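Local atomic coordinates of beta-glucosidase (Chaetomella raphigera, PDB entry 6JXG), a protein that probably hydrolyses terminal, non-reducing beta-D-glucosyl residues to release beta-D-glucose, as a secreted glycoside hydrolase family 3 enzyme of cellulose degradation. Residues L86-R90 with V325-I329; Q96-L101 with P316-H322. One frame throughout, in Å; residues are numbered along the deposited sequence.

Contact 1 (L86-R90 with V325-I329); sequences LIYSR and VARAI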
# COMPACT_ATOMS: atom_id res chain seq x y z
N LEU A 86 4.69 -12.16 -5.19
CA LEU A 86 5.23 -11.75 -3.90
C LEU A 86 4.16 -11.05 -3.09
O LEU A 86 4.14 -11.16 -1.87
CB LEU A 86 6.44 -10.83 -4.09
CG LEU A 86 7.66 -11.56 -4.60
CD1 LEU A 86 8.78 -10.56 -4.81
CD2 LEU A 86 8.08 -12.71 -3.66
N ILE A 87 3.30 -10.24 -3.78
CA ILE A 87 2.28 -9.51 -3.12
C ILE A 87 1.34 -10.51 -2.44
O ILE A 87 0.98 -10.34 -1.25
CB ILE A 87 1.48 -8.64 -4.11
CG1 ILE A 87 2.42 -7.63 -4.74
CG2 ILE A 87 0.35 -7.95 -3.34
CD1 ILE A 87 1.88 -6.72 -5.84
N TYR A 88 0.95 -11.56 -3.19
CA TYR A 88 0.04 -12.55 -2.64
C TYR A 88 0.70 -13.23 -1.46
O TYR A 88 0.09 -13.32 -0.41
CB TYR A 88 -0.32 -13.60 -3.70
CG TYR A 88 -1.03 -14.75 -3.09
CD1 TYR A 88 -2.40 -14.70 -2.86
CD2 TYR A 88 -0.31 -15.92 -2.66
CE1 TYR A 88 -3.09 -15.78 -2.27
CE2 TYR A 88 -1.02 -16.98 -2.07
CZ TYR A 88 -2.40 -16.88 -1.87
OH TYR A 88 -3.10 -17.90 -1.25
N SER A 89 1.97 -13.65 -1.60
CA SER A 89 2.65 -14.33 -0.52
C SER A 89 2.82 -13.51 0.79
O SER A 89 2.69 -14.03 1.88
CB SER A 89 4.03 -14.86 -0.95
OG SER A 89 3.83 -15.92 -1.90
N ARG A 90 3.09 -12.22 0.68
CA ARG A 90 3.09 -11.35 1.89
C ARG A 90 1.74 -11.33 2.58
O ARG A 90 1.65 -11.43 3.82
CB ARG A 90 3.50 -9.93 1.48
CG ARG A 90 3.41 -8.92 2.58
CD ARG A 90 4.01 -7.65 2.03
NE ARG A 90 3.84 -6.45 2.86
CZ ARG A 90 2.75 -5.68 2.93
NH1 ARG A 90 1.63 -6.05 2.34
NH2 ARG A 90 2.77 -4.58 3.70
N VAL A 325 9.69 -14.39 2.39
CA VAL A 325 8.98 -13.41 1.54
C VAL A 325 9.35 -12.00 1.96
O VAL A 325 9.45 -11.16 1.11
CB VAL A 325 7.44 -13.63 1.53
CG1 VAL A 325 6.80 -13.29 2.85
CG2 VAL A 325 6.82 -12.77 0.42
N ALA A 326 9.61 -11.76 3.24
CA ALA A 326 10.07 -10.45 3.68
C ALA A 326 11.41 -10.05 2.97
O ALA A 326 11.56 -8.93 2.44
CB ALA A 326 10.14 -10.36 5.19
N ARG A 327 12.34 -10.98 2.90
CA ARG A 327 13.58 -10.75 2.19
C ARG A 327 13.37 -10.57 0.69
O ARG A 327 13.98 -9.71 0.06
CB ARG A 327 14.58 -11.87 2.44
CG ARG A 327 15.98 -11.51 1.90
CD ARG A 327 16.91 -12.62 2.24
NE ARG A 327 18.23 -12.37 1.66
CZ ARG A 327 19.34 -12.91 2.13
NH1 ARG A 327 19.31 -13.70 3.20
NH2 ARG A 327 20.51 -12.67 1.53
N ALA A 328 12.51 -11.39 0.07
CA ALA A 328 12.33 -11.31 -1.35
C ALA A 328 11.75 -9.95 -1.78
O ALA A 328 12.18 -9.38 -2.78
CB ALA A 328 11.48 -12.47 -1.86
N ILE A 329 10.82 -9.40 -0.99
CA ILE A 329 10.30 -8.05 -1.27
C ILE A 329 11.27 -6.93 -0.94
O ILE A 329 11.34 -5.96 -1.69
CB ILE A 329 8.94 -7.88 -0.54
CG1 ILE A 329 7.92 -8.85 -1.17
CG2 ILE A 329 8.48 -6.43 -0.56
CD1 ILE A 329 6.65 -9.02 -0.44
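The side chains of Leu-86 and Ile-329 run antiparallel alongside each other, CB of Leu-86 3.8 Å from CG1 of Ile-329. The isoleucine holds CG1 anti to its carbonyl carbon (chi1 -66°), and the outstretched CD1 comes to rest against helix 84-100, 3.6 Å from the carbonyl O of Leu-86. That oxygen accepts the helical bond from the N of Arg-90, and the methyl rests against it by van der Waals contact. Arg-90 completes the groove around this methyl. Its extended chain crosses Ile-329 at about a right angle, and CB and CD of Arg-90 are both within 4 Å of CD1; its NH2 end passes beyond the contact to bond the carbonyl of Pro-73. Shortening Ile-329 to an alanine removes CG1 and CD1 and would probably open a gap between Leu-86 and the aliphatic part of Arg-90. One helical turn earlier, Val-325 points its CG2 at the backbone of helix 84-100, 3.7 Å from CB of Ser-89 and 3.8 Å from the N of Arg-90. On the more exposed flank CD2 of Leu-86 reaches CB of Ala-328 at 3.9 Å, the small methyl giving the leucine fork a shallow seat. Ile-329 also touches Gln-77 and Thr-78 of helix 75-79, which places it at the buried side. The pairing of Leu-86 with Ile-329 and of Arg-90 with Val-325 fits helices that run roughly antiparallel. Their axes come within 9.9 Å, and their directions differ by 145°. This is apolar helix-to-helix packing, consistent with a junction between the TIM-barrel-type region, which holds helix 84-100, and the second six-stranded sheet, whose edge strand 335-339 directly follows helix 323-332.

Contact 2 (Q96-L101 with P316-H322); sequences QEAKAL and PNVQADH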
# COMPACT_ATOMS: atom_id res chain seq x y z
N GLN A 96 -1.54 -15.71 7.96
CA GLN A 96 -1.10 -16.85 8.81
C GLN A 96 -0.74 -16.48 10.24
O GLN A 96 -1.20 -17.14 11.24
CB GLN A 96 0.04 -17.62 8.16
CG GLN A 96 -0.46 -18.42 6.96
CD GLN A 96 0.64 -19.00 6.16
OE1 GLN A 96 1.81 -18.57 6.24
NE2 GLN A 96 0.28 -19.99 5.35
N GLU A 97 0.03 -15.40 10.37
CA GLU A 97 0.36 -14.92 11.70
C GLU A 97 -0.89 -14.44 12.50
O GLU A 97 -1.01 -14.69 13.72
CB GLU A 97 1.46 -13.84 11.66
CG GLU A 97 2.75 -14.36 11.08
CD GLU A 97 4.01 -13.52 11.28
OE1 GLU A 97 4.03 -12.46 11.97
OE2 GLU A 97 5.04 -13.96 10.64
N ALA A 98 -1.75 -13.64 11.84
CA ALA A 98 -2.93 -13.08 12.46
C ALA A 98 -3.81 -14.26 13.00
O ALA A 98 -4.22 -14.28 14.20
CB ALA A 98 -3.69 -12.25 11.43
N LYS A 99 -4.11 -15.24 12.15
CA LYS A 99 -4.93 -16.38 12.56
C LYS A 99 -4.33 -17.11 13.76
O LYS A 99 -5.04 -17.48 14.72
CB LYS A 99 -5.14 -17.37 11.40
CG LYS A 99 -5.76 -18.69 11.88
CD LYS A 99 -6.55 -19.44 10.79
CE LYS A 99 -7.10 -20.78 11.36
NZ LYS A 99 -7.11 -21.91 10.34
N ALA A 100 -3.02 -17.35 13.68
CA ALA A 100 -2.34 -18.14 14.70
C ALA A 100 -2.42 -17.44 16.08
O ALA A 100 -2.39 -18.10 17.11
CB ALA A 100 -0.91 -18.42 14.26
N LEU A 101 -2.48 -16.09 16.08
CA LEU A 101 -2.72 -15.29 17.26
C LEU A 101 -4.19 -15.09 17.68
O LEU A 101 -4.45 -14.40 18.64
CB LEU A 101 -2.12 -13.90 16.99
CG LEU A 101 -0.58 -13.93 16.92
CD1 LEU A 101 0.00 -12.55 16.57
CD2 LEU A 101 0.11 -14.45 18.16
N PRO A 316 2.02 -17.31 21.13
CA PRO A 316 3.08 -18.17 20.58
C PRO A 316 3.99 -17.42 19.57
O PRO A 316 3.64 -16.29 19.08
CB PRO A 316 2.29 -19.22 19.89
CG PRO A 316 1.09 -18.53 19.42
CD PRO A 316 0.73 -17.60 20.53
N ASN A 317 5.13 -18.02 19.24
CA ASN A 317 5.98 -17.40 18.24
C ASN A 317 5.39 -17.80 16.91
O ASN A 317 5.34 -18.98 16.61
CB ASN A 317 7.38 -17.88 18.38
CG ASN A 317 8.24 -17.57 17.16
OD1 ASN A 317 8.05 -16.60 16.46
ND2 ASN A 317 9.25 -18.36 16.97
N VAL A 318 4.90 -16.84 16.16
CA VAL A 318 4.21 -17.16 14.90
C VAL A 318 5.04 -16.84 13.65
O VAL A 318 4.50 -16.86 12.56
CB VAL A 318 2.82 -16.46 14.86
CG1 VAL A 318 1.92 -16.88 16.02
CG2 VAL A 318 2.95 -14.97 14.87
N GLN A 319 6.32 -16.52 13.77
CA GLN A 319 7.12 -16.06 12.62
C GLN A 319 7.25 -17.07 11.51
O GLN A 319 7.39 -16.69 10.36
CB GLN A 319 8.51 -15.67 13.04
CG GLN A 319 8.49 -14.44 13.96
CD GLN A 319 9.88 -14.06 14.38
OE1 GLN A 319 10.68 -13.63 13.58
NE2 GLN A 319 10.20 -14.28 15.66
N ALA A 320 7.26 -18.35 11.88
CA ALA A 320 7.35 -19.41 10.92
C ALA A 320 8.53 -19.11 9.94
O ALA A 320 9.59 -18.70 10.41
CB ALA A 320 6.00 -19.59 10.23
N ASP A 321 8.35 -19.32 8.64
CA ASP A 321 9.37 -19.08 7.63
C ASP A 321 9.08 -17.77 6.88
O ASP A 321 9.52 -17.57 5.74
CB ASP A 321 9.41 -20.28 6.63
CG ASP A 321 8.09 -20.52 5.95
OD1 ASP A 321 8.10 -21.20 4.93
OD2 ASP A 321 7.04 -20.01 6.36
N HIS A 322 8.35 -16.86 7.54
CA HIS A 322 7.88 -15.64 6.83
C HIS A 322 8.96 -14.64 6.52
O HIS A 322 8.72 -13.70 5.74
CB HIS A 322 6.76 -14.98 7.65
CG HIS A 322 5.57 -15.88 7.83
ND1 HIS A 322 4.81 -15.88 8.99
CD2 HIS A 322 5.05 -16.84 7.03
CE1 HIS A 322 3.85 -16.77 8.87
NE2 HIS A 322 3.98 -17.38 7.70
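Val-318 packs against the last turn of helix 84-100, its CG1 3.7 Å from both CB of Ala-100 and CD2 of Leu-101. This is a loop packed along the last turn of a helix: segment 316-322 lies in the connection between helices 278-294 and 323-332. CG2 of Val-318 turns the other way, to CB of Glu-97. The ring of Pro-316 adds to the apolar centre, its CD 4.0 Å from CD2 of Leu-101. Further along, Asn-317 forms an Asx turn, its OD1 accepting from the N of Gln-319, and a glycan sugar touches this asparagine. A type II' turn from Gln-319 to His-322 then brings the imidazole back to the helix, where CB of Ala-320 sits 3.8 Å above the plane of the ring, offset toward its rim. At the polar edge the two ring nitrogens are gripped by consecutive helix residues. Glu-97, extended beyond CG, presents OE2 at the ring edge, in its plane; ND1 of His-322 donates to the anti lone pair of this OE2 at a short 2.5 Å, and the carboxylate is turned 32° from the ring. The same oxygen is bonded by OG1 of Thr-70. Two donating nitrogens beside a carboxylate would favour a protonated histidine. Together the two bonds are likely to fix the ring's rotation: NE2 of His-322 reaches OE1 of Gln-96 at 2.9 Å, in the carbonyl plane but bent to 146° at the hydrogen.

Both contacts use helix 84-100, contact 1 near its start and contact 2 at its C-terminal end, with centres about 15 Å apart. Their other segments, 316-322 and 325-329, are separated by only two residues, so one run of chain follows the helix backwards. Contact 1 lies nearer the centre of the chain, about 13 Å from it against 21 Å, although each mixes buried and partly exposed residues. Their chemistry differs accordingly. Two regular helices meet in contact 1 mainly through aliphatic groups, without hydrogen bonds between them, whereas contact 2 joins a helix to an irregular, partly exposed loop and adds two side-chain hydrogen bonds to its apolar centre, burying more surface (374 against 273 Å²).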